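Local structure of alpha-catenin-like protein hmp-1 (Caenorhabditis elegans, 5XA5) at residues 30-35 / 133-138; 64-69 / 94-99; 18-21 / 25-28. The protein helps hold cell junctions to the actin cytoskeleton and is required for cell migration during body enclosure and cell shape change during body elongation in the worm embryo. All coordinates share one frame; numbering follows the deposited sequence. Where two conformers were deposited one is given.

Overall arrangement
Contacts 1 and 2 each join an antiparallel pair among the four helices of the N-terminal vinculin-family bundle: 23-36 with 117-165 in contact 1, 51-74 with 83-112 in contact 2. Their centres lie 13 Å apart and they touch, mainly through V134 and A133. Contact 3 comes first along the chain, where the loop 18-21 meets the start of helix 23-36. It shares that helix with contact 1, centres 10 Å apart, but stays about 7 Å from contact 2 at the nearest atoms. Contact 2 falls within the chain between the two segments of contact 1. A chain of another protein packs against all three, consistent with beta-catenin binding by this bundle.

Contact 1 of 3, residues 30-35 / 133-138; sequences TQLINE and AVAKFL
L32 fills the apolar contact almost single-handed: its CD1 methyl reaches V134, A135 and L138 on the facing helix, and no hydrogen bond crosses between the two segments. With CG anti to its own carbonyl carbon (chi1 -67°), the leucine leans across to set CD1 3.9 Å from V134 CG1. The two side chains cross at about a right angle, so methyl meets methyl rather than branch lying along branch. The same CD1 stands 4.2 Å from A135 CB and 4.3 Å from L138 CD1. Leucine suits the place because a flexible, branched tip can touch several neighbours at once. A135, an alanine, suits the other side: its small methyl lets the backbones come close, with L32 CA and A135 CA 7.2 Å apart.

L131 also touches L32, and with V134, A135 and L138 it makes the four-residue hole of knobs-into-holes packing, into which L32 is the knob. The segments run nearly antiparallel, their axes 9.8 Å apart and 162° between directions, as in the helical bundles of the vinculin/alpha-catenin family. Neighbouring packing continues the seam, with I33 on T132, A135 on I29 and L138 on Q28; from the far side V134 meets V96 and F65.

The polar interactions lie outside the apolar contact. The T30 hydroxyl OG1 bonds to L26 O on its own helix. Q31 and E35, one turn apart, face a chain of another protein: OE1 of Q31 accepts hydrogen bonds from it, while OE2 of E35 forms a salt bridge with a basic side chain of that other protein. L32, V134 and L138 also pack on that chain.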
loop_
_atom_site.group_PDB
_atom_site.type_symbol
_atom_site.label_atom_id
_atom_site.label_comp_id
_atom_site.label_asym_id
_atom_site.label_seq_id
_atom_site.Cartn_x
_atom_site.Cartn_y
_atom_site.Cartn_z
ATOM N N THR A 30 -8.265 -7.645 -9.554
ATOM C CA THR A 30 -8.926 -8.032 -10.800
ATOM C C THR A 30 -9.027 -9.553 -10.867
ATOM O O THR A 30 -10.060 -10.101 -11.279
ATOM C CB THR A 30 -8.170 -7.464 -12.003
ATOM O OG1 THR A 30 -8.176 -6.036 -11.899
ATOM C CG2 THR A 30 -8.826 -7.856 -13.301
ATOM N N GLN A 31 -7.974 -10.236 -10.433
ATOM C CA GLN A 31 -8.004 -11.702 -10.365
ATOM C C GLN A 31 -9.079 -12.172 -9.406
ATOM O O GLN A 31 -9.877 -13.052 -9.726
ATOM C CB GLN A 31 -6.662 -12.264 -9.907
ATOM C CG GLN A 31 -5.518 -12.127 -10.884
ATOM C CD GLN A 31 -4.185 -12.429 -10.232
ATOM O OE1 GLN A 31 -4.071 -13.368 -9.442
ATOM N NE2 GLN A 31 -3.163 -11.646 -10.566
ATOM N N LEU A 32 -9.078 -11.586 -8.216
ATOM C CA LEU A 32 -10.014 -12.001 -7.169
ATOM C C LEU A 32 -11.452 -11.928 -7.670
ATOM O O LEU A 32 -12.187 -12.923 -7.634
ATOM C CB LEU A 32 -9.830 -11.138 -5.917
ATOM C CG LEU A 32 -8.487 -11.344 -5.209
ATOM C CD1 LEU A 32 -8.194 -10.215 -4.218
ATOM C CD2 LEU A 32 -8.449 -12.730 -4.504
ATOM N N ILE A 33 -11.832 -10.764 -8.180
ATOM C CA ILE A 33 -13.211 -10.490 -8.560
ATOM C C ILE A 33 -13.627 -11.223 -9.820
ATOM O O ILE A 33 -14.687 -11.849 -9.864
ATOM C CB ILE A 33 -13.432 -8.984 -8.749
ATOM C CG1 ILE A 33 -13.216 -8.253 -7.422
ATOM C CG2 ILE A 33 -14.828 -8.709 -9.296
ATOM C CD1 ILE A 33 -13.855 -8.940 -6.231
ATOM N N ASN A 34 -12.799 -11.163 -10.857
ATOM C CA ASN A 34 -13.157 -11.833 -12.104
ATOM C C ASN A 34 -13.295 -13.342 -11.976
ATOM O O ASN A 34 -14.230 -13.933 -12.525
ATOM C CB ASN A 34 -12.119 -11.525 -13.182
ATOM C CG ASN A 34 -12.251 -10.125 -13.729
ATOM O OD1 ASN A 34 -13.155 -9.372 -13.350
ATOM N ND2 ASN A 34 -11.366 -9.774 -14.649
ATOM N N GLU A 35 -12.367 -13.980 -11.269
ATOM C CA GLU A 35 -12.382 -15.441 -11.240
ATOM C C GLU A 35 -13.615 -15.957 -10.520
ATOM O O GLU A 35 -14.258 -16.884 -11.000
ATOM C CB GLU A 35 -11.125 -16.002 -10.578
ATOM C CG GLU A 35 -9.871 -15.899 -11.439
ATOM C CD GLU A 35 -8.636 -16.409 -10.727
ATOM O OE1 GLU A 35 -8.747 -17.425 -10.019
ATOM O OE2 GLU A 35 -7.555 -15.796 -10.877
ATOM N N ALA A 133 -13.897 -8.896 0.321
ATOM C CA ALA A 133 -13.362 -8.390 1.585
ATOM C C ALA A 133 -11.836 -8.426 1.564
ATOM O O ALA A 133 -11.176 -7.554 2.133
ATOM C CB ALA A 133 -13.903 -9.188 2.760
ATOM N N VAL A 134 -11.274 -9.425 0.892
ATOM C CA VAL A 134 -9.828 -9.482 0.705
ATOM C C VAL A 134 -9.375 -8.308 -0.152
ATOM O O VAL A 134 -8.393 -7.645 0.171
ATOM C CB VAL A 134 -9.390 -10.821 0.059
ATOM C CG1 VAL A 134 -7.924 -10.773 -0.329
ATOM C CG2 VAL A 134 -9.670 -11.955 1.030
ATOM N N ALA A 135 -10.120 -8.033 -1.220
ATOM C CA ALA A 135 -9.786 -6.923 -2.113
ATOM C C ALA A 135 -9.847 -5.577 -1.385
ATOM O O ALA A 135 -8.967 -4.731 -1.572
ATOM C CB ALA A 135 -10.714 -6.919 -3.322
ATOM N N LYS A 136 -10.874 -5.383 -0.554
ATOM C CA LYS A 136 -11.002 -4.131 0.197
ATOM C C LYS A 136 -9.848 -3.977 1.183
ATOM O O LYS A 136 -9.351 -2.864 1.394
ATOM C CB LYS A 136 -12.352 -4.061 0.923
ATOM C CG LYS A 136 -13.486 -3.617 0.013
ATOM C CD LYS A 136 -14.850 -3.708 0.673
ATOM C CE LYS A 136 -15.939 -3.306 -0.310
ATOM N NZ LYS A 136 -17.302 -3.420 0.275
ATOM N N PHE A 137 -9.400 -5.087 1.763
ATOM C CA PHE A 137 -8.256 -5.047 2.670
ATOM C C PHE A 137 -6.997 -4.596 1.936
ATOM O O PHE A 137 -6.229 -3.792 2.452
ATOM C CB PHE A 137 -7.999 -6.407 3.339
ATOM C CG PHE A 137 -6.794 -6.399 4.246
ATOM C CD1 PHE A 137 -6.906 -5.940 5.542
ATOM C CD2 PHE A 137 -5.556 -6.850 3.811
ATOM C CE1 PHE A 137 -5.811 -5.914 6.386
ATOM C CE2 PHE A 137 -4.452 -6.832 4.662
ATOM C CZ PHE A 137 -4.587 -6.356 5.946
ATOM N N LEU A 138 -6.787 -5.112 0.733
ATOM C CA LEU A 138 -5.600 -4.750 -0.023
ATOM C C LEU A 138 -5.629 -3.283 -0.413
ATOM O O LEU A 138 -4.584 -2.645 -0.455
ATOM C CB LEU A 138 -5.451 -5.614 -1.277
ATOM C CG LEU A 138 -5.255 -7.109 -1.013
ATOM C CD1 LEU A 138 -5.171 -7.849 -2.323
ATOM C CD2 LEU A 138 -3.991 -7.324 -0.205
#

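Contact 2 of 3, residues 64-69 / 94-99; sequences NFLQTG and GAVQDT
F65 and V96 meet because each sends a branch away from its backbone N: CG of F65 lies anti to that nitrogen (chi1 -171°), as does CG1 of V96 (chi1 175°). These settings bring F65 CD2 to 3.8 Å from V96 CG1, and F65 CE2 to 4.1 Å from V96 CG2. Both methyls of the valine therefore bear on the CD2-CE2 part of the ring, and the two side chains cross at about a right angle. A wide aromatic ring suits this buried place, spanning the space between helices while valine's short fork offers it two methyls.

L66, which has the most surface covered by the facing segment, packs against Q97 at the exposed margin. Its CD1 sits 3.7 Å from Q97 CB and touches Q97 CG at much the same range, while its CD2 reaches V96 CG1 at 4.2 Å. Q97 is extended beyond CG, so its aliphatic stem passes across the leucine and carries the amide outward, its NE2 3.9 Å from L66 CD1. Replacing L66 by an alanine removes both of these methyls, and would probably leave the stem of Q97 without its apolar partner and open a gap beside V96.

Segments 64-69 and 94-99 run antiparallel, their axes 10.2 Å apart at closest approach and 169° between their directions, and their helices form one pair of the N-terminal bundle. Helix 117-165 covers the inner side, where V96 and T99 pack on L130. The hydroxyl of T99 is bonded to A95 O at 2.8 Å, a carbonyl that also accepts from T99 N, which lets a threonine sit on this packed face with its polar atom satisfied. Between the helices the chemistry is graded: aromatic against valine inside, then leucine against the carbon chain of a glutamine whose amide can face the solvent.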
loop_
_atom_site.group_PDB
_atom_site.type_symbol
_atom_site.label_atom_id
_atom_site.label_comp_id
_atom_site.label_asym_id
_atom_site.label_seq_id
_atom_site.Cartn_x
_atom_site.Cartn_y
_atom_site.Cartn_z
ATOM N N ASN A 64 -4.028 -18.456 7.550
ATOM C CA ASN A 64 -2.706 -17.952 7.217
ATOM C C ASN A 64 -2.776 -16.498 6.766
ATOM O O ASN A 64 -1.868 -15.713 7.045
ATOM C CB ASN A 64 -2.044 -18.811 6.140
ATOM C CG ASN A 64 -0.605 -18.411 5.889
ATOM O OD1 ASN A 64 -0.304 -17.711 4.923
ATOM N ND2 ASN A 64 0.291 -18.830 6.778
ATOM N N PHE A 65 -3.855 -16.145 6.070
ATOM C CA PHE A 65 -4.074 -14.764 5.652
ATOM C C PHE A 65 -4.197 -13.870 6.891
ATOM O O PHE A 65 -3.611 -12.784 6.961
ATOM C CB PHE A 65 -5.328 -14.655 4.766
ATOM C CG PHE A 65 -5.504 -13.304 4.121
ATOM C CD1 PHE A 65 -5.047 -13.072 2.835
ATOM C CD2 PHE A 65 -6.127 -12.271 4.803
ATOM C CE1 PHE A 65 -5.205 -11.829 2.237
ATOM C CE2 PHE A 65 -6.273 -11.016 4.220
ATOM C CZ PHE A 65 -5.817 -10.796 2.934
ATOM N N LEU A 66 -4.953 -14.337 7.880
ATOM C CA LEU A 66 -5.151 -13.563 9.093
ATOM C C LEU A 66 -3.848 -13.416 9.871
ATOM O O LEU A 66 -3.581 -12.358 10.433
ATOM C CB LEU A 66 -6.228 -14.207 9.973
ATOM C CG LEU A 66 -7.606 -14.299 9.313
ATOM C CD1 LEU A 66 -8.616 -14.906 10.265
ATOM C CD2 LEU A 66 -8.080 -12.928 8.842
ATOM N N GLN A 67 -3.033 -14.468 9.884
ATOM C CA GLN A 67 -1.781 -14.443 10.632
ATOM C C GLN A 67 -0.781 -13.494 9.986
ATOM O O GLN A 67 -0.169 -12.669 10.664
ATOM C CB GLN A 67 -1.180 -15.848 10.742
ATOM C CG GLN A 67 -1.938 -16.773 11.670
ATOM C CD GLN A 67 -1.497 -18.217 11.529
ATOM O OE1 GLN A 67 -0.468 -18.507 10.916
ATOM N NE2 GLN A 67 -2.271 -19.132 12.105
ATOM N N THR A 68 -0.617 -13.609 8.675
ATOM C CA THR A 68 0.304 -12.763 7.932
ATOM C C THR A 68 -0.164 -11.308 7.975
ATOM O O THR A 68 0.636 -10.368 8.146
ATOM C CB THR A 68 0.429 -13.258 6.481
ATOM O OG1 THR A 68 0.995 -14.573 6.489
ATOM C CG2 THR A 68 1.313 -12.322 5.660
ATOM N N GLY A 69 -1.474 -11.120 7.823
ATOM C CA GLY A 69 -2.073 -9.797 7.902
ATOM C C GLY A 69 -1.796 -9.120 9.235
ATOM O O GLY A 69 -1.437 -7.943 9.271
ATOM N N GLY A 94 -10.745 -7.995 9.996
ATOM C CA GLY A 94 -11.849 -8.648 10.674
ATOM C C GLY A 94 -12.947 -9.037 9.704
ATOM O O GLY A 94 -13.598 -10.059 9.868
ATOM N N ALA A 95 -13.143 -8.222 8.673
ATOM C CA ALA A 95 -14.155 -8.528 7.667
ATOM C C ALA A 95 -13.759 -9.765 6.863
ATOM O O ALA A 95 -14.623 -10.529 6.426
ATOM C CB ALA A 95 -14.375 -7.335 6.749
ATOM N N VAL A 96 -12.456 -9.970 6.676
ATOM C CA VAL A 96 -11.964 -11.190 6.040
ATOM C C VAL A 96 -12.210 -12.401 6.943
ATOM O O VAL A 96 -12.660 -13.452 6.480
ATOM C CB VAL A 96 -10.460 -11.087 5.682
ATOM C CG1 VAL A 96 -9.938 -12.407 5.137
ATOM C CG2 VAL A 96 -10.242 -9.989 4.649
ATOM N N GLN A 97 -11.940 -12.248 8.234
ATOM C CA GLN A 97 -12.181 -13.331 9.183
ATOM C C GLN A 97 -13.652 -13.733 9.191
ATOM O O GLN A 97 -13.980 -14.922 9.196
ATOM C CB GLN A 97 -11.736 -12.910 10.585
ATOM C CG GLN A 97 -11.930 -13.969 11.666
ATOM C CD GLN A 97 -11.400 -13.496 13.009
ATOM O OE1 GLN A 97 -11.756 -12.416 13.482
ATOM N NE2 GLN A 97 -10.522 -14.288 13.613
ATOM N N ASP A 98 -14.532 -12.737 9.179
ATOM C CA ASP A 98 -15.967 -12.990 9.259
ATOM C C ASP A 98 -16.506 -13.630 7.978
ATOM O O ASP A 98 -17.139 -14.686 8.038
ATOM C CB ASP A 98 -16.729 -11.698 9.572
ATOM C CG ASP A 98 -16.460 -11.183 10.988
ATOM O OD1 ASP A 98 -15.893 -11.937 11.809
ATOM O OD2 ASP A 98 -16.832 -10.026 11.283
ATOM N N THR A 99 -16.252 -13.015 6.825
ATOM C CA THR A 99 -16.705 -13.590 5.559
ATOM C C THR A 99 -16.043 -14.940 5.345
ATOM O O THR A 99 -16.611 -15.830 4.699
ATOM C CB THR A 99 -16.391 -12.692 4.357
ATOM O OG1 THR A 99 -15.000 -12.351 4.375
ATOM C CG2 THR A 99 -17.222 -11.430 4.410
#

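Contact 3 of 3, residues 18-21 / 25-28; sequences DEVR and VLKQ
V20, which buries the most surface here, pushes its CG1 methyl into the angle between V25 and L26 at the start of helix 23-36. CG1 lies anti to the backbone N (chi1 -177°), a setting that carries it forward to 3.9 Å from V25 CG1. At the same distance it touches L26 N, so one methyl presses on both a side chain and the helix backbone. A beta-branched residue fits well, since V20 has an extended backbone and its short fork fills the place without a long arm to fold.

L26 takes the second-largest share, though chiefly by its base: CB is 4.0 Å from V20 CG1, apolar cover from a residue that stays partly exposed. The arrangement folds the N-terminal loop back on the first helix of the vinculin/alpha-catenin family's N-terminal bundle, the CA atoms of V20 and L26 coming within 6.4 Å. S22, in the turn between them, bonds through OG to V25 N at the first turn of the helix. Next to V20, the backbone of R21 is hydrogen-bonded to V198, which ties the loop to the connection between helices 169-196 and 200-229.

V25 contributes the third share, its side chain meeting V20 obliquely. It also packs on D142 of helix 117-165 and on an apolar side chain of another protein's chain, a buried place suited to compact valine, while V20 rests on I139 of the same long helix.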
loop_
_atom_site.group_PDB
_atom_site.type_symbol
_atom_site.label_atom_id
_atom_site.label_comp_id
_atom_site.label_asym_id
_atom_site.label_seq_id
_atom_site.Cartn_x
_atom_site.Cartn_y
_atom_site.Cartn_z
ATOM N N ASP A 18 -11.791 2.671 -9.337
ATOM C CA ASP A 18 -11.120 3.871 -9.851
ATOM C C ASP A 18 -10.277 4.586 -8.794
ATOM O O ASP A 18 -9.559 5.530 -9.102
ATOM C CB ASP A 18 -12.159 4.827 -10.421
ATOM C CG ASP A 18 -13.310 4.088 -11.080
ATOM O OD1 ASP A 18 -13.052 3.076 -11.768
ATOM O OD2 ASP A 18 -14.472 4.522 -10.922
ATOM N N GLU A 19 -10.381 4.138 -7.547
ATOM C CA GLU A 19 -9.599 4.700 -6.447
ATOM C C GLU A 19 -8.313 3.909 -6.255
ATOM O O GLU A 19 -7.441 4.287 -5.477
ATOM C CB GLU A 19 -10.416 4.702 -5.155
ATOM C CG GLU A 19 -11.611 5.632 -5.205
ATOM C CD GLU A 19 -12.434 5.603 -3.933
ATOM O OE1 GLU A 19 -11.884 5.913 -2.854
ATOM O OE2 GLU A 19 -13.634 5.264 -4.012
ATOM N N VAL A 20 -8.208 2.801 -6.976
ATOM C CA VAL A 20 -7.037 1.949 -6.883
ATOM C C VAL A 20 -5.896 2.578 -7.664
ATOM O O VAL A 20 -6.012 2.835 -8.869
ATOM C CB VAL A 20 -7.357 0.546 -7.389
ATOM C CG1 VAL A 20 -6.166 -0.378 -7.239
ATOM C CG2 VAL A 20 -8.537 0.005 -6.587
ATOM N N ARG A 21 -4.799 2.853 -6.967
ATOM C CA ARG A 21 -3.691 3.600 -7.550
ATOM C C ARG A 21 -2.450 2.736 -7.755
ATOM O O ARG A 21 -1.492 3.163 -8.383
ATOM C CB ARG A 21 -3.355 4.811 -6.674
ATOM C CG ARG A 21 -4.541 5.748 -6.536
ATOM C CD ARG A 21 -4.221 6.978 -5.726
ATOM N NE ARG A 21 -5.310 7.944 -5.807
ATOM C CZ ARG A 21 -6.033 8.346 -4.769
ATOM N NH1 ARG A 21 -5.778 7.871 -3.557
ATOM N NH2 ARG A 21 -7.002 9.232 -4.942
ATOM N N VAL A 25 -1.851 -3.930 -6.660
ATOM C CA VAL A 25 -3.177 -4.156 -6.078
ATOM C C VAL A 25 -4.223 -4.374 -7.165
ATOM O O VAL A 25 -5.070 -5.261 -7.062
ATOM C CB VAL A 25 -3.605 -2.968 -5.198
ATOM C CG1 VAL A 25 -5.042 -3.135 -4.722
ATOM C CG2 VAL A 25 -2.673 -2.839 -4.018
ATOM N N LEU A 26 -4.158 -3.567 -8.220
ATOM C CA LEU A 26 -5.165 -3.630 -9.274
ATOM C C LEU A 26 -5.201 -5.026 -9.888
ATOM O O LEU A 26 -6.275 -5.602 -10.060
ATOM C CB LEU A 26 -4.893 -2.577 -10.365
ATOM C CG LEU A 26 -5.937 -2.523 -11.492
ATOM C CD1 LEU A 26 -7.344 -2.334 -10.914
ATOM C CD2 LEU A 26 -5.622 -1.425 -12.492
ATOM N N LYS A 27 -4.032 -5.587 -10.189
ATOM C CA LYS A 27 -4.005 -6.911 -10.831
ATOM C C LYS A 27 -4.522 -7.976 -9.886
ATOM O O LYS A 27 -5.282 -8.857 -10.297
ATOM C CB LYS A 27 -2.594 -7.270 -11.289
ATOM C CG LYS A 27 -2.148 -6.415 -12.479
ATOM C CD LYS A 27 -0.964 -7.013 -13.210
ATOM C CE LYS A 27 0.216 -7.208 -12.291
ATOM N NZ LYS A 27 0.638 -5.915 -11.679
ATOM N N GLN A 28 -4.130 -7.879 -8.616
ATOM C CA GLN A 28 -4.591 -8.861 -7.631
ATOM C C GLN A 28 -6.103 -8.823 -7.470
ATOM O O GLN A 28 -6.753 -9.864 -7.449
ATOM C CB GLN A 28 -3.926 -8.613 -6.272
ATOM C CG GLN A 28 -2.471 -9.033 -6.204
ATOM C CD GLN A 28 -1.871 -8.796 -4.829
ATOM O OE1 GLN A 28 -2.022 -9.614 -3.920
ATOM N NE2 GLN A 28 -1.187 -7.666 -4.667
#